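Side-chain contacts in MHC class I protein (Ginglymostoma cirratum, PDB 6LUP), which probably presents peptides to T cells in the nurse shark, holding them in a groove between two helices on a beta sheet: residues A[98-101]-A[106-109]; A[123-128]-A[157-162]; A[55-60]-A[163-168]. All coordinates share one frame; numbering follows the deposited sequence.

Interaction 1 of 3, residues A[98-101]-A[106-109]; sequences CELR and SNTG
Cys98 and Gly109 face each other as a non-hydrogen-bonded antiparallel pair of the beta hairpin formed by strands 91-100 and 108-115, part of the sheet that floors the peptide groove of the class I fold. The CA atoms of Cys98 and Gly109 lie 4.1 Å apart, close for strand neighbours, and the side chain of Cys98 leaves on the helix-bearing face, where SG is joined in a disulfide to Cys162. Cys98 CB still rests 3.6 Å from Thr108 O. One residue on, Glu99 and Thr108 make the hydrogen-bonded pair: Glu99 N donates to Thr108 O at 2.9 Å, and the return bond from Thr108 N to Glu99 O is longer, 3.3 Å. On the opposite face from the disulfide their side chains run alongside each other, with Glu99 CB 3.4 Å from Thr108 OG1. Leu100 returns to the helix side and lies next to Asn107; Leu100 also packs on Leu166 and Gln167 of helix 148-172. Arg101 then folds back beside Glu99. With CG anti to the carbonyl carbon (chi1 -60°) and the chain extended to NE, the guanidinium reaches one carboxylate oxygen side-on: NE and NH1 both donate to Glu99 OE1, which lies in the guanidinium plane, in a salt bridge. Thr108 meets this clamped group over one face, its methyl CG2 3.6 Å from Arg101 NH1.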
ATOM      1  N   CYS A  98       3.786   5.548  14.205  1.00 37.74           N
ATOM      2  CA  CYS A  98       3.590   6.801  14.907  1.00 39.34           C
ATOM      3  C   CYS A  98       3.366   7.911  13.894  1.00 40.69           C
ATOM      4  O   CYS A  98       3.757   7.784  12.735  1.00 40.40           O
ATOM      5  CB  CYS A  98       4.815   7.124  15.759  1.00 38.66           C
ATOM      6  SG  CYS A  98       6.354   7.204  14.815  1.00 38.01           S
ATOM      7  N   GLU A  99       2.729   8.990  14.336  1.00 42.84           N
ATOM      8  CA  GLU A  99       2.534  10.166  13.503  1.00 44.67           C
ATOM      9  C   GLU A  99       3.020  11.425  14.215  1.00 46.59           C
ATOM     10  O   GLU A  99       2.681  11.665  15.374  1.00 47.29           O
ATOM     11  CB  GLU A  99       1.064  10.308  13.110  1.00 45.32           C
ATOM     12  CG  GLU A  99       0.771  11.536  12.267  1.00 46.53           C
ATOM     13  CD  GLU A  99      -0.660  11.576  11.782  1.00 47.75           C
ATOM     14  OE1 GLU A  99      -1.562  11.866  12.601  1.00 49.05           O
ATOM     15  OE2 GLU A  99      -0.877  11.324  10.577  1.00 47.61           O
ATOM     16  N   LEU A 100       3.815  12.216  13.500  1.00 48.29           N
ATOM     17  CA  LEU A 100       4.351  13.475  13.998  1.00 51.26           C
ATOM     18  C   LEU A 100       3.555  14.652  13.444  1.00 54.48           C
ATOM     19  O   LEU A 100       3.335  14.755  12.235  1.00 53.17           O
ATOM     20  CB  LEU A 100       5.824  13.602  13.607  1.00 50.62           C
ATOM     21  CG  LEU A 100       6.608  14.855  13.986  1.00 51.43           C
ATOM     22  CD1 LEU A 100       6.954  14.869  15.467  1.00 51.92           C
ATOM     23  CD2 LEU A 100       7.871  14.928  13.143  1.00 51.32           C
ATOM     24  N   ARG A 101       3.135  15.540  14.342  1.00 59.71           N
ATOM     25  CA  ARG A 101       2.314  16.689  13.976  1.00 64.55           C
ATOM     26  C   ARG A 101       2.945  18.011  14.406  1.00 68.43           C
ATOM     27  O   ARG A 101       3.348  18.170  15.563  1.00 69.99           O
ATOM     28  CB  ARG A 101       0.919  16.560  14.587  1.00 65.50           C
ATOM     29  CG  ARG A 101       0.150  15.325  14.149  1.00 65.68           C
ATOM     30  CD  ARG A 101      -1.303  15.402  14.582  1.00 67.84           C
ATOM     31  NE  ARG A 101      -2.028  14.171  14.278  1.00 68.46           N
ATOM     32  CZ  ARG A 101      -3.218  13.849  14.781  1.00 69.58           C
ATOM     33  NH1 ARG A 101      -3.791  12.699  14.443  1.00 68.85           N
ATOM     34  NH2 ARG A 101      -3.835  14.665  15.627  1.00 71.11           N
ATOM     35  N   SER A 106      -1.052  16.874  19.213  1.00 71.25           N
ATOM     36  CA  SER A 106      -0.550  15.749  19.991  1.00 67.22           C
ATOM     37  C   SER A 106      -0.129  14.590  19.087  1.00 62.76           C
ATOM     38  O   SER A 106      -0.883  14.171  18.205  1.00 62.08           O
ATOM     39  CB  SER A 106      -1.599  15.294  21.006  1.00 68.37           C
ATOM     40  OG  SER A 106      -0.995  14.596  22.078  1.00 68.46           O
ATOM     41  N   ASN A 107       1.087  14.089  19.305  1.00 58.92           N
ATOM     42  CA  ASN A 107       1.605  12.937  18.562  1.00 54.47           C
ATOM     43  C   ASN A 107       0.797  11.677  18.819  1.00 52.34           C
ATOM     44  O   ASN A 107       0.338  11.443  19.937  1.00 53.39           O
ATOM     45  CB  ASN A 107       3.070  12.680  18.909  1.00 53.54           C
ATOM     46  CG  ASN A 107       4.013  13.653  18.231  1.00 53.85           C
ATOM     47  OD1 ASN A 107       5.203  13.686  18.540  1.00 53.84           O
ATOM     48  ND2 ASN A 107       3.491  14.448  17.301  1.00 54.02           N
ATOM     49  N   THR A 108       0.622  10.870  17.778  1.00 49.36           N
ATOM     50  CA  THR A 108      -0.165   9.647  17.893  1.00 47.70           C
ATOM     51  C   THR A 108       0.665   8.403  17.593  1.00 45.44           C
ATOM     52  O   THR A 108       1.760   8.487  17.036  1.00 44.88           O
ATOM     53  CB  THR A 108      -1.424   9.671  16.991  1.00 48.08           C
ATOM     54  OG1 THR A 108      -1.046   9.552  15.613  1.00 47.31           O
ATOM     55  CG2 THR A 108      -2.225  10.958  17.198  1.00 49.18           C
ATOM     56  N   GLY A 109       0.135   7.252  17.981  1.00 44.09           N
ATOM     57  CA  GLY A 109       0.796   5.978  17.768  1.00 42.20           C
ATOM     58  C   GLY A 109      -0.217   4.860  17.844  1.00 41.73           C
ATOM     59  O   GLY A 109      -1.296   5.030  18.413  1.00 42.79           O
TER

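Interaction 2 of 3, residues A[123-128]-A[157-162]; sequences LDKDKM and YLEGIC
In the alpha-2 half of the peptide-binding platform, helix 148-172 passes over the sheet, and here Leu123, near the end of strand 118-124, and Lys125, just beyond it, reach Leu158 and Glu159 on that helix. The charged pair meets from opposite directions. Lys125 has its chain bent at chi3 (74°), which brings the methylene CE to 3.2 Å from Glu159 OE2, while the ammonium NZ stands 3.5 Å from the same oxygen in a rather long salt bridge. Lys125 NZ is marginally nearer Glu159 CG, at 3.4 Å, so the end of the lysine, from CD to NZ, overlaps the glutamate's CG and OE2, with CE closer to the oxygen than NZ is. Glu159 OE2 also has a weak, distant ion pair with Lys155. Beside the charges, Leu123 CD2 and Leu158 CD1 make a loose apolar contact of 4.4 Å. At the strand's last residue, Asp124 OD1 takes the backbone N of Lys127 in a nearly straight bond of 3.0 Å, an Asx motif spanning the turn that contains Lys125. The helix carries a wider pi-type turn at 157-161; Tyr157 packs on Tyr7 of strand 3-12, and Cys162 is bonded to Cys98 of strand 91-100.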
ATOM      1  N   LEU A 123      -3.685  -1.997  21.052  1.00 50.58           N
ATOM      2  CA  LEU A 123      -3.419  -1.267  22.285  1.00 51.86           C
ATOM      3  C   LEU A 123      -4.107   0.091  22.359  1.00 53.61           C
ATOM      4  O   LEU A 123      -3.956   0.922  21.464  1.00 53.05           O
ATOM      5  CB  LEU A 123      -1.909  -1.094  22.504  1.00 50.43           C
ATOM      6  CG  LEU A 123      -1.441  -0.117  23.594  1.00 50.81           C
ATOM      7  CD1 LEU A 123      -1.679  -0.672  24.993  1.00 51.87           C
ATOM      8  CD2 LEU A 123       0.024   0.248  23.412  1.00 49.62           C
ATOM      9  N   ASP A 124      -4.855   0.306  23.439  1.00 55.93           N
ATOM     10  CA  ASP A 124      -5.290   1.642  23.811  1.00 58.01           C
ATOM     11  C   ASP A 124      -4.134   2.294  24.563  1.00 58.02           C
ATOM     12  O   ASP A 124      -3.839   1.928  25.700  1.00 58.61           O
ATOM     13  CB  ASP A 124      -6.548   1.587  24.685  1.00 60.91           C
ATOM     14  CG  ASP A 124      -7.112   2.968  25.007  1.00 63.04           C
ATOM     15  OD1 ASP A 124      -6.332   3.940  25.146  1.00 63.31           O
ATOM     16  OD2 ASP A 124      -8.350   3.079  25.134  1.00 65.06           O
ATOM     17  N   LYS A 125      -3.480   3.253  23.913  1.00 57.65           N
ATOM     18  CA  LYS A 125      -2.288   3.896  24.458  1.00 57.47           C
ATOM     19  C   LYS A 125      -2.618   4.798  25.649  1.00 59.56           C
ATOM     20  O   LYS A 125      -1.818   4.921  26.578  1.00 59.54           O
ATOM     21  CB  LYS A 125      -1.572   4.690  23.357  1.00 56.00           C
ATOM     22  CG  LYS A 125      -0.108   5.009  23.640  1.00 55.21           C
ATOM     23  CD  LYS A 125       0.530   5.827  22.520  1.00 54.07           C
ATOM     24  CE  LYS A 125       0.055   7.277  22.526  1.00 55.13           C
ATOM     25  NZ  LYS A 125       0.818   8.139  21.577  1.00 54.50           N
ATOM     26  N   ASP A 126      -3.797   5.418  25.623  1.00 61.71           N
ATOM     27  CA  ASP A 126      -4.213   6.346  26.681  1.00 64.28           C
ATOM     28  C   ASP A 126      -4.558   5.630  27.982  1.00 64.91           C
ATOM     29  O   ASP A 126      -4.094   6.026  29.051  1.00 66.05           O
ATOM     30  CB  ASP A 126      -5.380   7.225  26.214  1.00 66.16           C
ATOM     31  CG  ASP A 126      -5.036   8.053  24.980  1.00 66.58           C
ATOM     32  OD1 ASP A 126      -3.840   8.114  24.602  1.00 65.68           O
ATOM     33  OD2 ASP A 126      -5.966   8.643  24.384  1.00 67.31           O
ATOM     34  N   LYS A 127      -5.360   4.572  27.881  1.00 64.51           N
ATOM     35  CA  LYS A 127      -5.707   3.738  29.031  1.00 64.83           C
ATOM     36  C   LYS A 127      -4.593   2.753  29.379  1.00 62.63           C
ATOM     37  O   LYS A 127      -4.567   2.208  30.481  1.00 63.37           O
ATOM     38  CB  LYS A 127      -7.000   2.961  28.756  1.00 66.14           C
ATOM     39  CG  LYS A 127      -8.248   3.816  28.601  1.00 68.47           C
ATOM     40  CD  LYS A 127      -8.757   4.331  29.940  1.00 71.41           C
ATOM     41  CE  LYS A 127     -10.066   5.086  29.778  1.00 73.64           C
ATOM     42  NZ  LYS A 127     -10.501   5.736  31.046  1.00 75.90           N
ATOM     43  N   MET A 128      -3.681   2.538  28.430  1.00 60.10           N
ATOM     44  CA  MET A 128      -2.623   1.520  28.525  1.00 58.14           C
ATOM     45  C   MET A 128      -3.176   0.121  28.793  1.00 58.22           C
ATOM     46  O   MET A 128      -2.693  -0.607  29.665  1.00 58.02           O
ATOM     47  CB  MET A 128      -1.527   1.914  29.524  1.00 57.93           C
ATOM     48  CG  MET A 128      -0.512   2.901  28.966  1.00 56.84           C
ATOM     49  SD  MET A 128       0.152   2.437  27.347  1.00 55.22           S
ATOM     50  CE  MET A 128       0.958   0.882  27.720  1.00 53.84           C
ATOM     51  N   TYR A 157       8.343   2.906  22.589  1.00 37.48           N
ATOM     52  CA  TYR A 157       8.645   2.862  21.161  1.00 36.69           C
ATOM     53  C   TYR A 157       7.747   3.808  20.365  1.00 36.84           C
ATOM     54  O   TYR A 157       8.236   4.648  19.609  1.00 36.59           O
ATOM     55  CB  TYR A 157       8.541   1.442  20.594  1.00 35.65           C
ATOM     56  CG  TYR A 157       8.601   1.421  19.086  1.00 35.13           C
ATOM     57  CD1 TYR A 157       9.822   1.483  18.416  1.00 34.75           C
ATOM     58  CD2 TYR A 157       7.431   1.364  18.323  1.00 35.19           C
ATOM     59  CE1 TYR A 157       9.880   1.479  17.034  1.00 34.52           C
ATOM     60  CE2 TYR A 157       7.480   1.362  16.939  1.00 34.78           C
ATOM     61  CZ  TYR A 157       8.705   1.420  16.302  1.00 34.42           C
ATOM     62  OH  TYR A 157       8.757   1.412  14.929  1.00 34.39           O
ATOM     63  N   LEU A 158       6.437   3.664  20.545  1.00 37.28           N
ATOM     64  CA  LEU A 158       5.465   4.436  19.783  1.00 37.91           C
ATOM     65  C   LEU A 158       5.595   5.939  20.013  1.00 39.04           C
ATOM     66  O   LEU A 158       5.508   6.720  19.064  1.00 39.44           O
ATOM     67  CB  LEU A 158       4.035   3.971  20.085  1.00 38.19           C
ATOM     68  CG  LEU A 158       3.620   2.542  19.702  1.00 37.63           C
ATOM     69  CD1 LEU A 158       2.178   2.286  20.118  1.00 37.87           C
ATOM     70  CD2 LEU A 158       3.813   2.252  18.216  1.00 36.62           C
ATOM     71  N   GLU A 159       5.819   6.331  21.264  1.00 40.09           N
ATOM     72  CA  GLU A 159       5.884   7.745  21.636  1.00 41.10           C
ATOM     73  C   GLU A 159       7.285   8.338  21.545  1.00 40.94           C
ATOM     74  O   GLU A 159       7.434   9.535  21.306  1.00 41.53           O
ATOM     75  CB  GLU A 159       5.341   7.958  23.046  1.00 42.74           C
ATOM     76  CG  GLU A 159       3.834   7.791  23.178  1.00 43.93           C
ATOM     77  CD  GLU A 159       3.353   7.908  24.615  1.00 45.78           C
ATOM     78  OE1 GLU A 159       4.197   8.121  25.517  1.00 46.26           O
ATOM     79  OE2 GLU A 159       2.129   7.786  24.842  1.00 46.64           O
ATOM     80  N   GLY A 160       8.307   7.513  21.750  1.00 40.06           N
ATOM     81  CA  GLY A 160       9.679   8.014  21.807  1.00 39.76           C
ATOM     82  C   GLY A 160      10.549   7.599  20.637  1.00 38.74           C
ATOM     83  O   GLY A 160      10.924   8.427  19.801  1.00 38.78           O
ATOM     84  N   ILE A 161      10.870   6.309  20.582  1.00 37.61           N
ATOM     85  CA  ILE A 161      11.798   5.782  19.591  1.00 36.52           C
ATOM     86  C   ILE A 161      11.315   6.062  18.166  1.00 36.32           C
ATOM     87  O   ILE A 161      12.073   6.571  17.336  1.00 35.90           O
ATOM     88  CB  ILE A 161      12.057   4.276  19.818  1.00 35.74           C
ATOM     89  CG1 ILE A 161      12.881   4.070  21.096  1.00 35.97           C
ATOM     90  CG2 ILE A 161      12.786   3.662  18.633  1.00 35.06           C
ATOM     91  CD1 ILE A 161      12.691   2.719  21.753  1.00 35.28           C
ATOM     92  N   CYS A 162      10.048   5.745  17.906  1.00 36.31           N
ATOM     93  CA  CYS A 162       9.460   5.869  16.575  1.00 36.26           C
ATOM     94  C   CYS A 162       9.503   7.316  16.077  1.00 36.92           C
ATOM     95  O   CYS A 162       9.942   7.584  14.959  1.00 36.72           O
ATOM     96  CB  CYS A 162       8.025   5.333  16.592  1.00 36.47           C
ATOM     97  SG  CYS A 162       7.161   5.309  15.006  1.00 36.54           S
TER

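Interaction 3 of 3, residues A[55-60]-A[163-168]; sequences PEYWER and IEWLQK
Tyr57 and Trp165 meet across the groove, linking the start of helix 55-82 to helix 148-172. Trp165 CZ3 comes to the edge of the tyrosine ring, 3.6 Å from Tyr57 CD2 and equally near CE2. The two six-membered rings are inclined at 44° with centroids 5.7 Å apart, an oblique meeting. Arg60, one helical turn further along, adds its NH2, which approaches Trp165 CH2 at 3.8 Å; a bend at chi3 (48°) turns the guanidinium toward the tryptophan. The backbones stay well apart, the nearest CA atoms, those of Tyr57 and Trp165, being 11.4 Å from each other, and long side chains bridge the gap. In the next shell, Tyr57 OH is hydrogen-bonded to Tyr169 OH and the ring rests on Phe32 of the sheet, while Trp165 lies against Glu53. The bound peptide completes the site: an aromatic side chain of the peptide meets the Trp165 ring, Arg60 also packs on an aromatic side chain of it, and its backbone lies on Tyr57. Between the two segments the contact is therefore van der Waals in kind, without a hydrogen bond or salt bridge, and the polar end of Tyr57 is paired with Tyr169 instead.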
ATOM      1  N   PRO A  55      26.417   0.122   8.779  1.00 39.69           N
ATOM      2  CA  PRO A  55      26.326  -1.309   9.075  1.00 39.17           C
ATOM      3  C   PRO A  55      25.476  -1.644  10.306  1.00 38.09           C
ATOM      4  O   PRO A  55      24.667  -2.571  10.251  1.00 37.41           O
ATOM      5  CB  PRO A  55      27.787  -1.701   9.305  1.00 39.81           C
ATOM      6  CG  PRO A  55      28.541  -0.784   8.410  1.00 40.84           C
ATOM      7  CD  PRO A  55      27.794   0.522   8.437  1.00 40.73           C
ATOM      8  N   GLU A  56      25.649  -0.887  11.389  1.00 37.92           N
ATOM      9  CA  GLU A  56      24.961  -1.164  12.650  1.00 37.41           C
ATOM     10  C   GLU A  56      23.444  -1.089  12.531  1.00 36.07           C
ATOM     11  O   GLU A  56      22.724  -1.899  13.124  1.00 35.38           O
ATOM     12  CB  GLU A  56      25.464  -0.241  13.763  1.00 38.72           C
ATOM     13  CG  GLU A  56      26.772  -0.721  14.372  1.00 41.00           C
ATOM     14  CD  GLU A  56      27.254   0.140  15.529  1.00 42.70           C
ATOM     15  OE1 GLU A  56      26.408   0.832  16.156  1.00 43.06           O
ATOM     16  OE2 GLU A  56      28.481   0.112  15.814  1.00 43.17           O
ATOM     17  N   TYR A  57      22.969  -0.123  11.753  1.00 35.28           N
ATOM     18  CA  TYR A  57      21.549   0.025  11.499  1.00 34.41           C
ATOM     19  C   TYR A  57      20.946  -1.221  10.838  1.00 34.14           C
ATOM     20  O   TYR A  57      19.917  -1.733  11.285  1.00 33.71           O
ATOM     21  CB  TYR A  57      21.289   1.259  10.636  1.00 34.49           C
ATOM     22  CG  TYR A  57      19.834   1.444  10.287  1.00 33.77           C
ATOM     23  CD1 TYR A  57      19.271   0.793   9.187  1.00 33.67           C
ATOM     24  CD2 TYR A  57      19.017   2.267  11.055  1.00 33.43           C
ATOM     25  CE1 TYR A  57      17.934   0.956   8.864  1.00 33.26           C
ATOM     26  CE2 TYR A  57      17.679   2.440  10.741  1.00 33.20           C
ATOM     27  CZ  TYR A  57      17.141   1.781   9.646  1.00 32.99           C
ATOM     28  OH  TYR A  57      15.814   1.949   9.329  1.00 32.45           O
ATOM     29  N   TRP A  58      21.586  -1.700   9.778  1.00 34.32           N
ATOM     30  CA  TRP A  58      21.074  -2.844   9.035  1.00 34.16           C
ATOM     31  C   TRP A  58      21.223  -4.139   9.808  1.00 34.24           C
ATOM     32  O   TRP A  58      20.359  -5.011   9.735  1.00 34.04           O
ATOM     33  CB  TRP A  58      21.726  -2.921   7.657  1.00 34.74           C
ATOM     34  CG  TRP A  58      21.441  -1.683   6.890  1.00 34.81           C
ATOM     35  CD1 TRP A  58      22.294  -0.643   6.657  1.00 35.28           C
ATOM     36  CD2 TRP A  58      20.191  -1.315   6.308  1.00 34.54           C
ATOM     37  NE1 TRP A  58      21.658   0.341   5.949  1.00 35.28           N
ATOM     38  CE2 TRP A  58      20.364  -0.045   5.719  1.00 34.96           C
ATOM     39  CE3 TRP A  58      18.941  -1.943   6.213  1.00 34.17           C
ATOM     40  CZ2 TRP A  58      19.330   0.610   5.038  1.00 34.81           C
ATOM     41  CZ3 TRP A  58      17.914  -1.289   5.541  1.00 33.97           C
ATOM     42  CH2 TRP A  58      18.116  -0.023   4.968  1.00 34.36           C
ATOM     43  N   GLU A  59      22.307  -4.246  10.568  1.00 34.72           N
ATOM     44  CA  GLU A  59      22.530  -5.389  11.434  1.00 34.66           C
ATOM     45  C   GLU A  59      21.425  -5.495  12.481  1.00 34.17           C
ATOM     46  O   GLU A  59      20.838  -6.565  12.657  1.00 34.19           O
ATOM     47  CB  GLU A  59      23.911  -5.303  12.079  1.00 35.35           C
ATOM     48  CG  GLU A  59      25.038  -5.646  11.115  1.00 36.69           C
ATOM     49  CD  GLU A  59      26.346  -4.940  11.428  1.00 37.72           C
ATOM     50  OE1 GLU A  59      27.208  -4.891  10.521  1.00 38.92           O
ATOM     51  OE2 GLU A  59      26.520  -4.432  12.562  1.00 37.39           O
ATOM     52  N   ARG A  60      21.120  -4.386  13.150  1.00 33.92           N
ATOM     53  CA  ARG A  60      20.089  -4.387  14.187  1.00 33.36           C
ATOM     54  C   ARG A  60      18.685  -4.600  13.625  1.00 32.89           C
ATOM     55  O   ARG A  60      17.900  -5.374  14.183  1.00 32.50           O
ATOM     56  CB  ARG A  60      20.130  -3.105  15.017  1.00 33.81           C
ATOM     57  CG  ARG A  60      19.069  -3.063  16.109  1.00 34.07           C
ATOM     58  CD  ARG A  60      18.683  -1.644  16.474  1.00 34.88           C
ATOM     59  NE  ARG A  60      18.398  -0.824  15.292  1.00 35.80           N
ATOM     60  CZ  ARG A  60      19.180   0.165  14.849  1.00 36.44           C
ATOM     61  NH1 ARG A  60      20.310   0.478  15.484  1.00 36.28           N
ATOM     62  NH2 ARG A  60      18.821   0.846  13.769  1.00 36.40           N
ATOM     63  N   ILE A 163       9.051   8.238  16.920  1.00 37.95           N
ATOM     64  CA  ILE A 163       9.071   9.667  16.616  1.00 38.97           C
ATOM     65  C   ILE A 163      10.491  10.158  16.322  1.00 39.70           C
ATOM     66  O   ILE A 163      10.724  10.845  15.327  1.00 40.37           O
ATOM     67  CB  ILE A 163       8.446  10.492  17.772  1.00 39.75           C
ATOM     68  CG1 ILE A 163       6.929  10.227  17.890  1.00 39.64           C
ATOM     69  CG2 ILE A 163       8.770  11.975  17.638  1.00 40.46           C
ATOM     70  CD1 ILE A 163       6.082  10.686  16.715  1.00 39.16           C
ATOM     71  N   GLU A 164      11.434   9.785  17.181  1.00 40.16           N
ATOM     72  CA  GLU A 164      12.826  10.222  17.055  1.00 41.00           C
ATOM     73  C   GLU A 164      13.474   9.823  15.719  1.00 39.53           C
ATOM     74  O   GLU A 164      14.093  10.655  15.056  1.00 39.88           O
ATOM     75  CB  GLU A 164      13.651   9.714  18.243  1.00 42.79           C
ATOM     76  CG  GLU A 164      15.106  10.161  18.233  1.00 45.67           C
ATOM     77  CD  GLU A 164      15.933   9.575  19.370  1.00 47.71           C
ATOM     78  OE1 GLU A 164      17.077  10.053  19.561  1.00 48.92           O
ATOM     79  OE2 GLU A 164      15.457   8.640  20.069  1.00 48.13           O
ATOM     80  N   TRP A 165      13.327   8.557  15.336  1.00 37.85           N
ATOM     81  CA  TRP A 165      13.861   8.058  14.066  1.00 36.98           C
ATOM     82  C   TRP A 165      13.120   8.622  12.854  1.00 36.98           C
ATOM     83  O   TRP A 165      13.736   8.890  11.818  1.00 36.87           O
ATOM     84  CB  TRP A 165      13.878   6.528  14.041  1.00 36.03           C
ATOM     85  CG  TRP A 165      14.984   5.971  14.870  1.00 35.91           C
ATOM     86  CD1 TRP A 165      14.975   5.764  16.221  1.00 35.94           C
ATOM     87  CD2 TRP A 165      16.283   5.580  14.411  1.00 35.79           C
ATOM     88  NE1 TRP A 165      16.186   5.261  16.632  1.00 35.97           N
ATOM     89  CE2 TRP A 165      17.011   5.141  15.544  1.00 35.91           C
ATOM     90  CE3 TRP A 165      16.903   5.555  13.155  1.00 35.70           C
ATOM     91  CZ2 TRP A 165      18.329   4.671  15.456  1.00 35.92           C
ATOM     92  CZ3 TRP A 165      18.215   5.094  13.068  1.00 36.18           C
ATOM     93  CH2 TRP A 165      18.913   4.654  14.214  1.00 36.08           C
ATOM     94  N   LEU A 166      11.807   8.815  12.987  1.00 36.83           N
ATOM     95  CA  LEU A 166      11.035   9.472  11.933  1.00 37.10           C
ATOM     96  C   LEU A 166      11.642  10.841  11.629  1.00 38.31           C
ATOM     97  O   LEU A 166      11.810  11.202  10.465  1.00 38.43           O
ATOM     98  CB  LEU A 166       9.550   9.595  12.301  1.00 36.74           C
ATOM     99  CG  LEU A 166       8.653  10.372  11.318  1.00 37.13           C
ATOM    100  CD1 LEU A 166       8.665   9.783   9.912  1.00 36.40           C
ATOM    101  CD2 LEU A 166       7.224  10.483  11.833  1.00 37.28           C
ATOM    102  N   GLN A 167      12.001  11.577  12.678  1.00 39.46           N
ATOM    103  CA  GLN A 167      12.626  12.890  12.530  1.00 41.03           C
ATOM    104  C   GLN A 167      13.987  12.829  11.840  1.00 40.95           C
ATOM    105  O   GLN A 167      14.346  13.735  11.084  1.00 41.55           O
ATOM    106  CB  GLN A 167      12.725  13.593  13.883  1.00 42.28           C
ATOM    107  CG  GLN A 167      11.458  14.359  14.227  1.00 43.92           C
ATOM    108  CD  GLN A 167      11.356  14.727  15.692  1.00 45.60           C
ATOM    109  OE1 GLN A 167      12.181  14.319  16.511  1.00 46.43           O
ATOM    110  NE2 GLN A 167      10.333  15.505  16.031  1.00 46.65           N
ATOM    111  N   LYS A 168      14.725  11.752  12.093  1.00 40.20           N
ATOM    112  CA  LYS A 168      16.005  11.529  11.444  1.00 40.21           C
ATOM    113  C   LYS A 168      15.785  11.213   9.970  1.00 39.87           C
ATOM    114  O   LYS A 168      16.470  11.754   9.104  1.00 40.81           O
ATOM    115  CB  LYS A 168      16.763  10.391  12.127  1.00 39.77           C
ATOM    116  CG  LYS A 168      18.171  10.178  11.594  1.00 40.25           C
ATOM    117  CD  LYS A 168      18.721   8.823  12.000  1.00 39.64           C
ATOM    118  CE  LYS A 168      20.180   8.700  11.606  1.00 40.38           C
ATOM    119  NZ  LYS A 168      20.711   7.351  11.928  1.00 40.04           N
TER

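How the interactions relate
Helix 148-172 ties the three contacts together: interactions 2 and 3 use adjoining segments of it, 157-162 and 163-168, and interaction 1 lies beneath it in the sheet. The direct bond between interactions 1 and 2 is the disulfide, Cys98 SG to Cys162 SG at 2.1 Å, their centres being about 10 Å apart. Leu100 CD1 approaches Gln167 NE2 at 3.5 Å, joining interaction 1 to the helix segment of interaction 3; the centres of interactions 1 and 3 are about 18 Å apart. Interactions 2 and 3, about 19 Å apart between centres, both border the bound peptide, and in interaction 2 Tyr157 OH hydrogen-bonds its backbone.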